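Local coordinates for protein cleavage and polyadenylation specificity factor 100 KD subunit (Methanosarcina mazei, PDB 2XR1) that probably terminates transcription genome-wide by cleaving nascent RNA at the exit channel of RNA polymerase, acting as a homodimeric two-zinc nuclease of the metallo-beta-lactamase superfamily, at residues 29-34 / 169-174; 204-209 / 320-325; 443-448 / 504-509. All coordinates share one frame; numbering follows the deposited sequence.

Contact 1: 29-34 / 169-174; sequences DVEFEG and VGRKIH
Phe32 of strand 30-33, outermost in its sheet of the first KH domain within this chain, and Gly34 just after it pack on the last turn of helix 159-173, around a face-to-face aromatic stack. Val169 begins it: its CG1 rests 4.1 Å from Gly34 CA. At Gly170 the helix comes closest to the other segment, CA to Gly34 CA 4.2 Å, which its lack of a side chain allows; its CA makes a CA-H...O contact with Gly34 O at 3.6 Å. Gly34 has a positive phi of 56°, a conformation easy for glycine. Arg171 starts away from the strand, but bends back at chi3 toward Glu31. Its NH2 lies 3.7 Å from Glu31 OE1, a long salt bridge of charges only, the carboxylate oxygen sitting well out of the guanidinium plane. Ile173 adds an apolar contact, its CD1 against the carbonyl of Gly34. His174, just past the helix, lays its ring over the Phe32 face, centroids 3.6 Å apart and planes 8° apart, while Ile173 CG2 covers the opposite imidazole face near the rim. Imidazole can stack and donate at once: His174 ND1 bonds Gly170 O at 2.9 Å, near the imidazole plane but from above the carbonyl plane.

Contact 2: 204-209 / 320-325; sequences TPESRI and APDIKL
Asp322 reaches across to Thr204 and Ser207, so that one carboxylate ties together two hairpin turns. Its CG stands between its own backbone N and carbonyl carbon (chi1 59°), and this torsion, with a nearly flat chi2, directs both oxygens at the turn 204-207. Thr204 comes to it tip to tip: OG1 donates to Asp322 OD2 over 2.8 Å, using the syn lone pair of that oxygen. The same hydroxyl accepts from Glu206 N at 3.1 Å, which makes an ST turn. Threonine therefore serves on both counts, donating across the contact while folding its own turn, and its CG2 methyl is left to face Ile323. The hydroxyl OG of Ser207 lies 2.8 Å from Asp322 OD1 in a hydrogen bond whose proton has another acceptor within reach. Around it pack Ala320 CB and the Pro321 ring.

Glu206 behaves differently. The fold of its chain at chi2 (-80°) leaves the methylenes beside the aspartate, with CG 3.6 Å from Asp322 OD2, and carries the carboxylate off to the backbone N atoms of Thr178 and Ser179. Those two donors probably ease the nearness of a second acid. Next to the polar group, the extended Ile323 brings its CD1 methyl against CG1 of Ile209, 3.6 Å away, the two side chains reaching toward each other; Ser207 CB and Phe341 of strand 337-343 flank this apolar patch. Both isoleucines are buried and apolar, which suits their meeting between two sheets. The two hairpins, 199-203 with 208-211 and 317-320 with 323-329, belong to different mixed sheets, and their facing turns join the two layers of the metallo-beta-lactamase αβ/βα sandwich.

Contact 3: 443-448 / 504-509; sequences VPVYLD and PCVILA
The parallel sheet of the beta-CASP domain has neighbouring strands here, with Val445, Tyr446 and Leu447 in register with Val506, Ile507 and Leu508. Their short axes run at 17° to each other, 4.6 Å apart. Four backbone hydrogen bonds form the ladder. Val506 N binds Pro444 O almost straight, Tyr446 N then takes Val506 O at 2.8 Å, Tyr446 O accepts from Leu508 N, and Leu508 O from Asp448 N. Proline lacks an N-H but can still accept, which suits it to the start of the ladder, where its O is the atom used across the pair.

On one face, beta-branched valines lie side by side, Val445 CG1 4.0 Å from Val506 CG1. Leu447 and Leu508 follow, pointing the same way, with Leu447 CD2 reaching 3.7 Å from Leu508 CB. Helix 423-436 covers this face through Leu431, Val427 and Met428. The other face carries Tyr446 and Ile507 against Ile498 of helix 492-500, with helix 518-526 also covering Ile507, giving the helix-sheet-helix layering of an α/β domain. At the C-terminal end Asp448 turns its OD2 away from strand 506-509, to Arg495 in a salt bridge and to the hydroxyl of Tyr522.

With CG beside the backbone N (chi1 -59°), the Tyr446 ring is carried back along the strand toward Cys505, a residue small enough to sit beside it. Cys505 CB touches CE2 of Tyr446 at 3.8 Å, and its SG lies at the ring edge, 5.0 Å from the centroid.

In the fold
The three contacts follow one another along the chain, each closing before the next opens. Contacts 1 and 2 are neighbours, with centres about 15 Å apart, and they touch: Ile173, at the end of helix 159-173, packs on Ala320 and Pro321 of the hairpin in contact 2. The first KH domain, this helix and the metallo-beta-lactamase sandwich thus form a continuous chain of packing. Contact 3 lies across the chain's centre, its centre about 49 Å from that of contact 1 and about 47 Å from that of contact 2. All three lie away from the zinc ligands: contact 1 joins the KH domain to helix 159-173, contact 2 joins the sheets of the sandwich, and contact 3 lies within the beta-CASP sheet.

Contact 1: 29-34 / 169-174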
ATOM      1  N   ASP B  29     -37.584 -16.198 -14.465  1.00 50.03           N
ATOM      2  CA  ASP B  29     -36.518 -15.191 -14.466  1.00 50.75           C
ATOM      3  C   ASP B  29     -35.161 -15.825 -14.195  1.00 46.26           C
ATOM      4  O   ASP B  29     -35.042 -16.958 -13.681  1.00 42.84           O
ATOM      5  CB  ASP B  29     -36.783 -14.066 -13.432  1.00 54.37           C
ATOM      6  CG  ASP B  29     -37.587 -12.883 -14.020  1.00 64.24           C
ATOM      7  OD1 ASP B  29     -38.757 -13.093 -14.410  1.00 70.97           O
ATOM      8  OD2 ASP B  29     -37.051 -11.737 -14.075  1.00 71.67           O
ATOM      9  N   VAL B  30     -34.150 -15.041 -14.556  1.00 46.65           N
ATOM     10  CA  VAL B  30     -32.754 -15.351 -14.357  1.00 44.21           C
ATOM     11  C   VAL B  30     -32.083 -14.107 -13.713  1.00 45.51           C
ATOM     12  O   VAL B  30     -32.202 -12.987 -14.216  1.00 49.19           O
ATOM     13  CB  VAL B  30     -32.149 -15.794 -15.708  1.00 45.16           C
ATOM     14  CG1 VAL B  30     -30.700 -15.498 -15.806  1.00 45.86           C
ATOM     15  CG2 VAL B  30     -32.388 -17.259 -15.913  1.00 43.05           C
ATOM     16  N   GLU B  31     -31.440 -14.318 -12.564  1.00 43.49           N
ATOM     17  CA  GLU B  31     -30.791 -13.275 -11.764  1.00 44.31           C
ATOM     18  C   GLU B  31     -29.479 -13.768 -11.192  1.00 41.82           C
ATOM     19  O   GLU B  31     -29.372 -14.880 -10.787  1.00 40.54           O
ATOM     20  CB  GLU B  31     -31.645 -12.928 -10.544  1.00 46.23           C
ATOM     21  CG  GLU B  31     -32.809 -11.977 -10.809  1.00 52.45           C
ATOM     22  CD  GLU B  31     -32.366 -10.511 -11.082  1.00 58.88           C
ATOM     23  OE1 GLU B  31     -31.226 -10.120 -10.722  1.00 60.06           O
ATOM     24  OE2 GLU B  31     -33.164  -9.757 -11.670  1.00 65.58           O
ATOM     25  N   PHE B  32     -28.494 -12.903 -11.142  1.00 42.76           N
ATOM     26  CA  PHE B  32     -27.291 -13.118 -10.382  1.00 42.15           C
ATOM     27  C   PHE B  32     -27.584 -12.756  -8.931  1.00 42.80           C
ATOM     28  O   PHE B  32     -27.878 -11.611  -8.650  1.00 43.87           O
ATOM     29  CB  PHE B  32     -26.196 -12.194 -10.871  1.00 43.78           C
ATOM     30  CG  PHE B  32     -25.723 -12.474 -12.268  1.00 45.59           C
ATOM     31  CD1 PHE B  32     -25.194 -13.726 -12.621  1.00 46.44           C
ATOM     32  CD2 PHE B  32     -25.735 -11.463 -13.221  1.00 48.42           C
ATOM     33  CE1 PHE B  32     -24.731 -13.964 -13.906  1.00 48.66           C
ATOM     34  CE2 PHE B  32     -25.279 -11.695 -14.493  1.00 52.19           C
ATOM     35  CZ  PHE B  32     -24.772 -12.954 -14.839  1.00 52.13           C
ATOM     36  N   GLU B  33     -27.539 -13.729  -8.016  1.00 43.00           N
ATOM     37  CA  GLU B  33     -27.742 -13.431  -6.597  1.00 45.46           C
ATOM     38  C   GLU B  33     -26.516 -13.856  -5.836  1.00 46.43           C
ATOM     39  O   GLU B  33     -26.241 -15.040  -5.677  1.00 46.89           O
ATOM     40  CB  GLU B  33     -29.002 -14.087  -6.046  1.00 46.84           C
ATOM     41  CG  GLU B  33     -30.264 -13.589  -6.734  1.00 48.97           C
ATOM     42  CD  GLU B  33     -31.565 -14.250  -6.245  1.00 54.02           C
ATOM     43  OE1 GLU B  33     -31.515 -15.067  -5.281  1.00 57.19           O
ATOM     44  OE2 GLU B  33     -32.640 -13.944  -6.840  1.00 54.33           O
ATOM     45  N   GLY B  34     -25.751 -12.870  -5.395  1.00 47.53           N
ATOM     46  CA  GLY B  34     -24.429 -13.132  -4.872  1.00 49.63           C
ATOM     47  C   GLY B  34     -23.623 -13.880  -5.922  1.00 48.60           C
ATOM     48  O   GLY B  34     -23.751 -13.616  -7.133  1.00 44.97           O
ATOM     49  N   VAL B 169     -24.817  -7.114  -4.894  1.00 39.98           N
ATOM     50  CA  VAL B 169     -23.560  -7.847  -4.841  1.00 37.55           C
ATOM     51  C   VAL B 169     -23.352  -8.654  -6.113  1.00 38.04           C
ATOM     52  O   VAL B 169     -22.246  -8.681  -6.661  1.00 36.47           O
ATOM     53  CB  VAL B 169     -23.559  -8.778  -3.636  1.00 35.24           C
ATOM     54  CG1 VAL B 169     -22.437  -9.765  -3.738  1.00 32.72           C
ATOM     55  CG2 VAL B 169     -23.472  -7.934  -2.389  1.00 34.63           C
ATOM     56  N   GLY B 170     -24.433  -9.301  -6.568  1.00 40.27           N
ATOM     57  CA  GLY B 170     -24.406 -10.133  -7.761  1.00 41.32           C
ATOM     58  C   GLY B 170     -23.967  -9.371  -8.992  1.00 43.45           C
ATOM     59  O   GLY B 170     -22.991  -9.772  -9.630  1.00 42.10           O
ATOM     60  N   ARG B 171     -24.661  -8.262  -9.291  1.00 46.23           N
ATOM     61  CA  ARG B 171     -24.356  -7.408 -10.450  1.00 49.35           C
ATOM     62  C   ARG B 171     -22.939  -6.804 -10.407  1.00 48.13           C
ATOM     63  O   ARG B 171     -22.318  -6.539 -11.423  1.00 49.31           O
ATOM     64  CB  ARG B 171     -25.375  -6.265 -10.573  1.00 52.49           C
ATOM     65  CG  ARG B 171     -26.788  -6.726 -10.852  1.00 56.84           C
ATOM     66  CD  ARG B 171     -27.780  -5.555 -10.992  1.00 62.58           C
ATOM     67  NE  ARG B 171     -29.106  -5.967 -10.512  1.00 65.69           N
ATOM     68  CZ  ARG B 171     -30.224  -6.031 -11.225  1.00 69.49           C
ATOM     69  NH1 ARG B 171     -30.250  -5.669 -12.505  1.00 73.69           N
ATOM     70  NH2 ARG B 171     -31.350  -6.433 -10.624  1.00 70.26           N
ATOM     71  N   LYS B 172     -22.423  -6.587  -9.221  1.00 46.29           N
ATOM     72  CA  LYS B 172     -21.084  -6.066  -9.068  1.00 45.44           C
ATOM     73  C   LYS B 172     -20.036  -7.165  -9.412  1.00 43.07           C
ATOM     74  O   LYS B 172     -19.015  -6.912 -10.084  1.00 42.55           O
ATOM     75  CB  LYS B 172     -20.958  -5.539  -7.624  1.00 44.48           C
ATOM     76  CG  LYS B 172     -19.565  -5.104  -7.225  1.00 46.68           C
ATOM     77  CD  LYS B 172     -19.590  -3.838  -6.363  1.00 50.87           C
ATOM     78  CE  LYS B 172     -18.289  -3.668  -5.608  1.00 50.75           C
ATOM     79  NZ  LYS B 172     -18.456  -2.587  -4.586  1.00 54.75           N
ATOM     80  N   ILE B 173     -20.297  -8.392  -8.956  1.00 41.33           N
ATOM     81  CA  ILE B 173     -19.457  -9.530  -9.314  1.00 39.27           C
ATOM     82  C   ILE B 173     -19.357  -9.672 -10.843  1.00 42.17           C
ATOM     83  O   ILE B 173     -18.286  -9.934 -11.385  1.00 41.99           O
ATOM     84  CB  ILE B 173     -19.966 -10.814  -8.692  1.00 37.03           C
ATOM     85  CG1 ILE B 173     -19.794 -10.766  -7.166  1.00 34.60           C
ATOM     86  CG2 ILE B 173     -19.222 -11.967  -9.251  1.00 35.46           C
ATOM     87  CD1 ILE B 173     -20.363 -11.948  -6.386  1.00 28.30           C
ATOM     88  N   HIS B 174     -20.469  -9.473 -11.532  1.00 45.50           N
ATOM     89  CA  HIS B 174     -20.523  -9.706 -12.967  1.00 49.09           C
ATOM     90  C   HIS B 174     -20.401  -8.439 -13.785  1.00 51.69           C
ATOM     91  O   HIS B 174     -20.818  -8.407 -14.926  1.00 54.38           O
ATOM     92  CB  HIS B 174     -21.806 -10.475 -13.332  1.00 50.99           C
ATOM     93  CG  HIS B 174     -21.888 -11.808 -12.662  1.00 51.28           C
ATOM     94  ND1 HIS B 174     -22.388 -11.969 -11.383  1.00 53.74           N
ATOM     95  CD2 HIS B 174     -21.438 -13.023 -13.043  1.00 52.91           C
ATOM     96  CE1 HIS B 174     -22.289 -13.235 -11.025  1.00 52.49           C
ATOM     97  NE2 HIS B 174     -21.692 -13.892 -12.006  1.00 53.99           N
TER

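Contact 2: 204-209 / 320-325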
ATOM      1  N   THR B 204      -6.077  -6.607  -7.127  1.00 30.55           N
ATOM      2  CA  THR B 204      -5.718  -6.706  -8.523  1.00 31.63           C
ATOM      3  C   THR B 204      -6.135  -5.379  -9.096  1.00 33.26           C
ATOM      4  O   THR B 204      -6.598  -4.531  -8.374  1.00 32.61           O
ATOM      5  CB  THR B 204      -6.447  -7.881  -9.229  1.00 31.60           C
ATOM      6  OG1 THR B 204      -7.804  -7.513  -9.576  1.00 32.51           O
ATOM      7  CG2 THR B 204      -6.425  -9.079  -8.346  1.00 28.24           C
ATOM      8  N   PRO B 205      -5.943  -5.188 -10.392  1.00 35.17           N
ATOM      9  CA  PRO B 205      -6.401  -3.925 -10.950  1.00 37.49           C
ATOM     10  C   PRO B 205      -7.913  -3.746 -10.909  1.00 38.33           C
ATOM     11  O   PRO B 205      -8.397  -2.600 -10.939  1.00 39.78           O
ATOM     12  CB  PRO B 205      -5.890  -3.963 -12.402  1.00 39.38           C
ATOM     13  CG  PRO B 205      -4.737  -4.901 -12.390  1.00 38.27           C
ATOM     14  CD  PRO B 205      -4.961  -5.876 -11.248  1.00 35.41           C
ATOM     15  N   GLU B 206      -8.655  -4.855 -10.848  1.00 38.31           N
ATOM     16  CA  GLU B 206     -10.129  -4.801 -10.872  1.00 39.92           C
ATOM     17  C   GLU B 206     -10.710  -4.999  -9.475  1.00 38.24           C
ATOM     18  O   GLU B 206     -11.873  -4.744  -9.253  1.00 39.16           O
ATOM     19  CB  GLU B 206     -10.713  -5.916 -11.746  1.00 40.86           C
ATOM     20  CG  GLU B 206     -10.026  -6.165 -13.100  1.00 45.63           C
ATOM     21  CD  GLU B 206     -10.421  -5.180 -14.201  1.00 53.03           C
ATOM     22  OE1 GLU B 206     -11.395  -4.397 -14.015  1.00 57.17           O
ATOM     23  OE2 GLU B 206      -9.758  -5.204 -15.279  1.00 58.69           O
ATOM     24  N   SER B 207      -9.931  -5.485  -8.528  1.00 36.03           N
ATOM     25  CA  SER B 207     -10.552  -6.018  -7.363  1.00 34.89           C
ATOM     26  C   SER B 207      -9.732  -5.885  -6.109  1.00 33.41           C
ATOM     27  O   SER B 207      -8.504  -5.908  -6.135  1.00 32.59           O
ATOM     28  CB  SER B 207     -10.887  -7.484  -7.624  1.00 33.95           C
ATOM     29  OG  SER B 207     -11.686  -7.524  -8.786  1.00 37.22           O
ATOM     30  N   ARG B 208     -10.461  -5.751  -5.011  1.00 33.45           N
ATOM     31  CA  ARG B 208      -9.893  -5.598  -3.697  1.00 32.94           C
ATOM     32  C   ARG B 208     -10.683  -6.474  -2.770  1.00 31.48           C
ATOM     33  O   ARG B 208     -11.904  -6.385  -2.725  1.00 32.22           O
ATOM     34  CB  ARG B 208      -9.949  -4.129  -3.302  1.00 34.72           C
ATOM     35  CG  ARG B 208      -8.902  -3.291  -4.055  1.00 36.54           C
ATOM     36  CD  ARG B 208      -9.378  -1.935  -4.359  1.00 42.03           C
ATOM     37  NE  ARG B 208     -10.573  -1.970  -5.210  1.00 46.53           N
ATOM     38  CZ  ARG B 208     -10.591  -1.954  -6.554  1.00 48.36           C
ATOM     39  NH1 ARG B 208      -9.462  -1.901  -7.263  1.00 47.25           N
ATOM     40  NH2 ARG B 208     -11.764  -2.008  -7.204  1.00 50.58           N
ATOM     41  N   ILE B 209      -9.980  -7.393  -2.128  1.00 29.67           N
ATOM     42  CA  ILE B 209     -10.564  -8.403  -1.288  1.00 28.29           C
ATOM     43  C   ILE B 209      -9.888  -8.234   0.032  1.00 27.42           C
ATOM     44  O   ILE B 209      -8.687  -8.107   0.089  1.00 25.84           O
ATOM     45  CB  ILE B 209     -10.316  -9.876  -1.838  1.00 27.27           C
ATOM     46  CG1 ILE B 209     -10.842 -10.005  -3.276  1.00 29.87           C
ATOM     47  CG2 ILE B 209     -11.050 -10.888  -1.056  1.00 23.78           C
ATOM     48  CD1 ILE B 209     -12.291  -9.519  -3.474  1.00 29.11           C
ATOM     49  N   ALA B 320     -15.622 -11.968  -7.738  1.00 32.37           N
ATOM     50  CA  ALA B 320     -15.226 -10.764  -8.427  1.00 32.88           C
ATOM     51  C   ALA B 320     -14.989 -11.089  -9.896  1.00 34.29           C
ATOM     52  O   ALA B 320     -14.945 -12.237 -10.297  1.00 33.71           O
ATOM     53  CB  ALA B 320     -13.989 -10.166  -7.788  1.00 31.03           C
ATOM     54  N   PRO B 321     -14.884 -10.063 -10.732  1.00 36.67           N
ATOM     55  CA  PRO B 321     -14.771 -10.369 -12.156  1.00 38.55           C
ATOM     56  C   PRO B 321     -13.534 -11.220 -12.494  1.00 37.73           C
ATOM     57  O   PRO B 321     -13.473 -11.815 -13.544  1.00 38.91           O
ATOM     58  CB  PRO B 321     -14.649  -8.991 -12.805  1.00 40.63           C
ATOM     59  CG  PRO B 321     -15.200  -8.031 -11.811  1.00 40.28           C
ATOM     60  CD  PRO B 321     -14.990  -8.621 -10.465  1.00 37.58           C
ATOM     61  N   ASP B 322     -12.545 -11.253 -11.614  1.00 35.71           N
ATOM     62  CA  ASP B 322     -11.315 -11.959 -11.918  1.00 35.48           C
ATOM     63  C   ASP B 322     -10.808 -12.775 -10.760  1.00 32.74           C
ATOM     64  O   ASP B 322      -9.648 -13.133 -10.740  1.00 32.13           O
ATOM     65  CB  ASP B 322     -10.235 -10.975 -12.376  1.00 36.72           C
ATOM     66  CG  ASP B 322      -9.893  -9.878 -11.310  1.00 38.18           C
ATOM     67  OD1 ASP B 322     -10.604  -9.691 -10.276  1.00 38.12           O
ATOM     68  OD2 ASP B 322      -8.875  -9.201 -11.520  1.00 40.39           O
ATOM     69  N   ILE B 323     -11.670 -13.080  -9.797  1.00 31.23           N
ATOM     70  CA  ILE B 323     -11.253 -13.859  -8.649  1.00 29.36           C
ATOM     71  C   ILE B 323     -12.264 -14.934  -8.311  1.00 28.75           C
ATOM     72  O   ILE B 323     -13.437 -14.631  -8.179  1.00 29.18           O
ATOM     73  CB  ILE B 323     -11.002 -12.986  -7.416  1.00 28.01           C
ATOM     74  CG1 ILE B 323     -10.032 -11.865  -7.750  1.00 28.45           C
ATOM     75  CG2 ILE B 323     -10.429 -13.834  -6.281  1.00 25.32           C
ATOM     76  CD1 ILE B 323      -9.721 -11.013  -6.588  1.00 27.70           C
ATOM     77  N   LYS B 324     -11.788 -16.175  -8.218  1.00 27.98           N
ATOM     78  CA  LYS B 324     -12.599 -17.294  -7.768  1.00 28.66           C
ATOM     79  C   LYS B 324     -12.050 -17.784  -6.458  1.00 26.70           C
ATOM     80  O   LYS B 324     -10.855 -17.973  -6.335  1.00 26.31           O
ATOM     81  CB  LYS B 324     -12.539 -18.440  -8.761  1.00 29.93           C
ATOM     82  CG  LYS B 324     -13.375 -18.231  -9.955  1.00 33.49           C
ATOM     83  CD  LYS B 324     -13.371 -19.459 -10.820  1.00 37.87           C
ATOM     84  CE  LYS B 324     -14.019 -19.197 -12.208  1.00 42.67           C
ATOM     85  NZ  LYS B 324     -13.511 -17.924 -12.823  1.00 44.96           N
ATOM     86  N   LEU B 325     -12.928 -18.013  -5.505  1.00 26.06           N
ATOM     87  CA  LEU B 325     -12.568 -18.445  -4.151  1.00 24.85           C
ATOM     88  C   LEU B 325     -13.083 -19.852  -3.885  1.00 25.59           C
ATOM     89  O   LEU B 325     -14.201 -20.200  -4.294  1.00 25.70           O
ATOM     90  CB  LEU B 325     -13.210 -17.516  -3.127  1.00 23.99           C
ATOM     91  CG  LEU B 325     -13.210 -17.996  -1.662  1.00 23.41           C
ATOM     92  CD1 LEU B 325     -11.783 -18.104  -1.098  1.00 17.88           C
ATOM     93  CD2 LEU B 325     -14.094 -17.102  -0.755  1.00 20.46           C
TER

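Contact 3: 443-448 / 504-509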
ATOM      1  N   VAL B 443     -17.035 -36.128  38.613  1.00 60.42           N
ATOM      2  CA  VAL B 443     -17.042 -34.797  39.199  1.00 59.34           C
ATOM      3  C   VAL B 443     -17.629 -33.876  38.118  1.00 57.30           C
ATOM      4  O   VAL B 443     -17.532 -34.193  36.932  1.00 54.97           O
ATOM      5  CB  VAL B 443     -15.597 -34.360  39.608  1.00 58.24           C
ATOM      6  CG1 VAL B 443     -14.882 -33.608  38.482  1.00 54.47           C
ATOM      7  CG2 VAL B 443     -15.630 -33.514  40.807  1.00 59.13           C
ATOM      8  N   PRO B 444     -18.283 -32.775  38.522  1.00 57.87           N
ATOM      9  CA  PRO B 444     -18.963 -31.859  37.584  1.00 56.41           C
ATOM     10  C   PRO B 444     -18.012 -30.991  36.796  1.00 54.02           C
ATOM     11  O   PRO B 444     -17.165 -30.319  37.373  1.00 54.42           O
ATOM     12  CB  PRO B 444     -19.827 -30.977  38.491  1.00 58.13           C
ATOM     13  CG  PRO B 444     -19.367 -31.245  39.903  1.00 60.35           C
ATOM     14  CD  PRO B 444     -18.695 -32.564  39.920  1.00 60.41           C
ATOM     15  N   VAL B 445     -18.144 -31.011  35.478  1.00 52.16           N
ATOM     16  CA  VAL B 445     -17.355 -30.149  34.617  1.00 49.42           C
ATOM     17  C   VAL B 445     -18.226 -28.964  34.220  1.00 49.13           C
ATOM     18  O   VAL B 445     -19.054 -29.078  33.319  1.00 48.40           O
ATOM     19  CB  VAL B 445     -16.904 -30.910  33.380  1.00 47.97           C
ATOM     20  CG1 VAL B 445     -16.086 -30.016  32.461  1.00 44.78           C
ATOM     21  CG2 VAL B 445     -16.133 -32.140  33.809  1.00 48.30           C
ATOM     22  N   TYR B 446     -18.062 -27.844  34.926  1.00 49.50           N
ATOM     23  CA  TYR B 446     -18.852 -26.640  34.655  1.00 49.29           C
ATOM     24  C   TYR B 446     -18.304 -25.948  33.416  1.00 47.08           C
ATOM     25  O   TYR B 446     -17.108 -26.001  33.164  1.00 45.64           O
ATOM     26  CB  TYR B 446     -18.851 -25.687  35.844  1.00 50.85           C
ATOM     27  CG  TYR B 446     -19.410 -26.298  37.096  1.00 52.11           C
ATOM     28  CD1 TYR B 446     -20.766 -26.342  37.322  1.00 54.98           C
ATOM     29  CD2 TYR B 446     -18.575 -26.846  38.063  1.00 52.99           C
ATOM     30  CE1 TYR B 446     -21.295 -26.925  38.511  1.00 56.54           C
ATOM     31  CE2 TYR B 446     -19.085 -27.429  39.235  1.00 53.72           C
ATOM     32  CZ  TYR B 446     -20.437 -27.457  39.448  1.00 55.96           C
ATOM     33  OH  TYR B 446     -20.939 -28.029  40.591  1.00 59.47           O
ATOM     34  N   LEU B 447     -19.204 -25.338  32.646  1.00 46.62           N
ATOM     35  CA  LEU B 447     -18.908 -24.712  31.364  1.00 44.51           C
ATOM     36  C   LEU B 447     -19.515 -23.311  31.336  1.00 45.56           C
ATOM     37  O   LEU B 447     -20.727 -23.171  31.363  1.00 46.59           O
ATOM     38  CB  LEU B 447     -19.536 -25.526  30.254  1.00 43.39           C
ATOM     39  CG  LEU B 447     -19.172 -26.999  30.163  1.00 43.47           C
ATOM     40  CD1 LEU B 447     -19.831 -27.599  28.940  1.00 42.72           C
ATOM     41  CD2 LEU B 447     -17.658 -27.223  30.103  1.00 42.58           C
ATOM     42  N   ASP B 448     -18.691 -22.264  31.302  1.00 45.58           N
ATOM     43  CA  ASP B 448     -19.213 -20.893  31.485  1.00 46.84           C
ATOM     44  C   ASP B 448     -18.800 -19.980  30.332  1.00 45.75           C
ATOM     45  O   ASP B 448     -17.803 -20.201  29.687  1.00 44.37           O
ATOM     46  CB  ASP B 448     -18.757 -20.332  32.839  1.00 48.17           C
ATOM     47  CG  ASP B 448     -19.610 -19.151  33.324  1.00 50.67           C
ATOM     48  OD1 ASP B 448     -20.492 -18.653  32.569  1.00 51.49           O
ATOM     49  OD2 ASP B 448     -19.382 -18.694  34.467  1.00 51.08           O
ATOM     50  N   PRO B 504     -14.755 -30.137  44.952  1.00 71.09           N
ATOM     51  CA  PRO B 504     -13.847 -30.562  43.863  1.00 66.66           C
ATOM     52  C   PRO B 504     -14.557 -30.736  42.551  1.00 63.53           C
ATOM     53  O   PRO B 504     -15.545 -31.433  42.490  1.00 64.65           O
ATOM     54  CB  PRO B 504     -13.323 -31.915  44.338  1.00 68.35           C
ATOM     55  CG  PRO B 504     -13.531 -31.915  45.811  1.00 73.26           C
ATOM     56  CD  PRO B 504     -14.766 -31.104  46.068  1.00 74.56           C
ATOM     57  N   CYS B 505     -14.046 -30.110  41.502  1.00 60.32           N
ATOM     58  CA  CYS B 505     -14.706 -30.119  40.209  1.00 57.87           C
ATOM     59  C   CYS B 505     -13.736 -29.629  39.136  1.00 54.00           C
ATOM     60  O   CYS B 505     -12.553 -29.413  39.426  1.00 53.78           O
ATOM     61  CB  CYS B 505     -15.952 -29.224  40.274  1.00 59.07           C
ATOM     62  SG  CYS B 505     -15.561 -27.487  40.656  1.00 60.50           S
ATOM     63  N   VAL B 506     -14.230 -29.480  37.906  1.00 51.03           N
ATOM     64  CA  VAL B 506     -13.452 -28.883  36.818  1.00 47.63           C
ATOM     65  C   VAL B 506     -14.235 -27.707  36.253  1.00 47.17           C
ATOM     66  O   VAL B 506     -15.447 -27.800  36.056  1.00 48.63           O
ATOM     67  CB  VAL B 506     -13.192 -29.880  35.664  1.00 45.18           C
ATOM     68  CG1 VAL B 506     -12.688 -29.157  34.463  1.00 42.16           C
ATOM     69  CG2 VAL B 506     -12.233 -30.950  36.048  1.00 44.71           C
ATOM     70  N   ILE B 507     -13.556 -26.608  35.971  1.00 45.85           N
ATOM     71  CA  ILE B 507     -14.210 -25.456  35.374  1.00 45.77           C
ATOM     72  C   ILE B 507     -13.565 -25.077  34.029  1.00 43.22           C
ATOM     73  O   ILE B 507     -12.419 -24.626  34.000  1.00 42.59           O
ATOM     74  CB  ILE B 507     -14.189 -24.261  36.339  1.00 47.80           C
ATOM     75  CG1 ILE B 507     -14.783 -24.702  37.679  1.00 52.00           C
ATOM     76  CG2 ILE B 507     -14.972 -23.084  35.778  1.00 46.98           C
ATOM     77  CD1 ILE B 507     -14.961 -23.605  38.651  1.00 55.53           C
ATOM     78  N   LEU B 508     -14.290 -25.292  32.932  1.00 41.86           N
ATOM     79  CA  LEU B 508     -13.951 -24.661  31.666  1.00 40.72           C
ATOM     80  C   LEU B 508     -14.633 -23.314  31.668  1.00 41.92           C
ATOM     81  O   LEU B 508     -15.823 -23.227  31.928  1.00 43.93           O
ATOM     82  CB  LEU B 508     -14.406 -25.494  30.476  1.00 39.46           C
ATOM     83  CG  LEU B 508     -13.355 -26.515  30.016  1.00 39.65           C
ATOM     84  CD1 LEU B 508     -12.494 -26.932  31.161  1.00 42.66           C
ATOM     85  CD2 LEU B 508     -13.969 -27.747  29.361  1.00 40.23           C
ATOM     86  N   ALA B 509     -13.881 -22.256  31.441  1.00 41.66           N
ATOM     87  CA  ALA B 509     -14.456 -20.924  31.513  1.00 43.59           C
ATOM     88  C   ALA B 509     -13.681 -19.978  30.643  1.00 43.14           C
ATOM     89  O   ALA B 509     -12.472 -20.152  30.411  1.00 41.53           O
ATOM     90  CB  ALA B 509     -14.486 -20.410  32.939  1.00 45.90           C
TER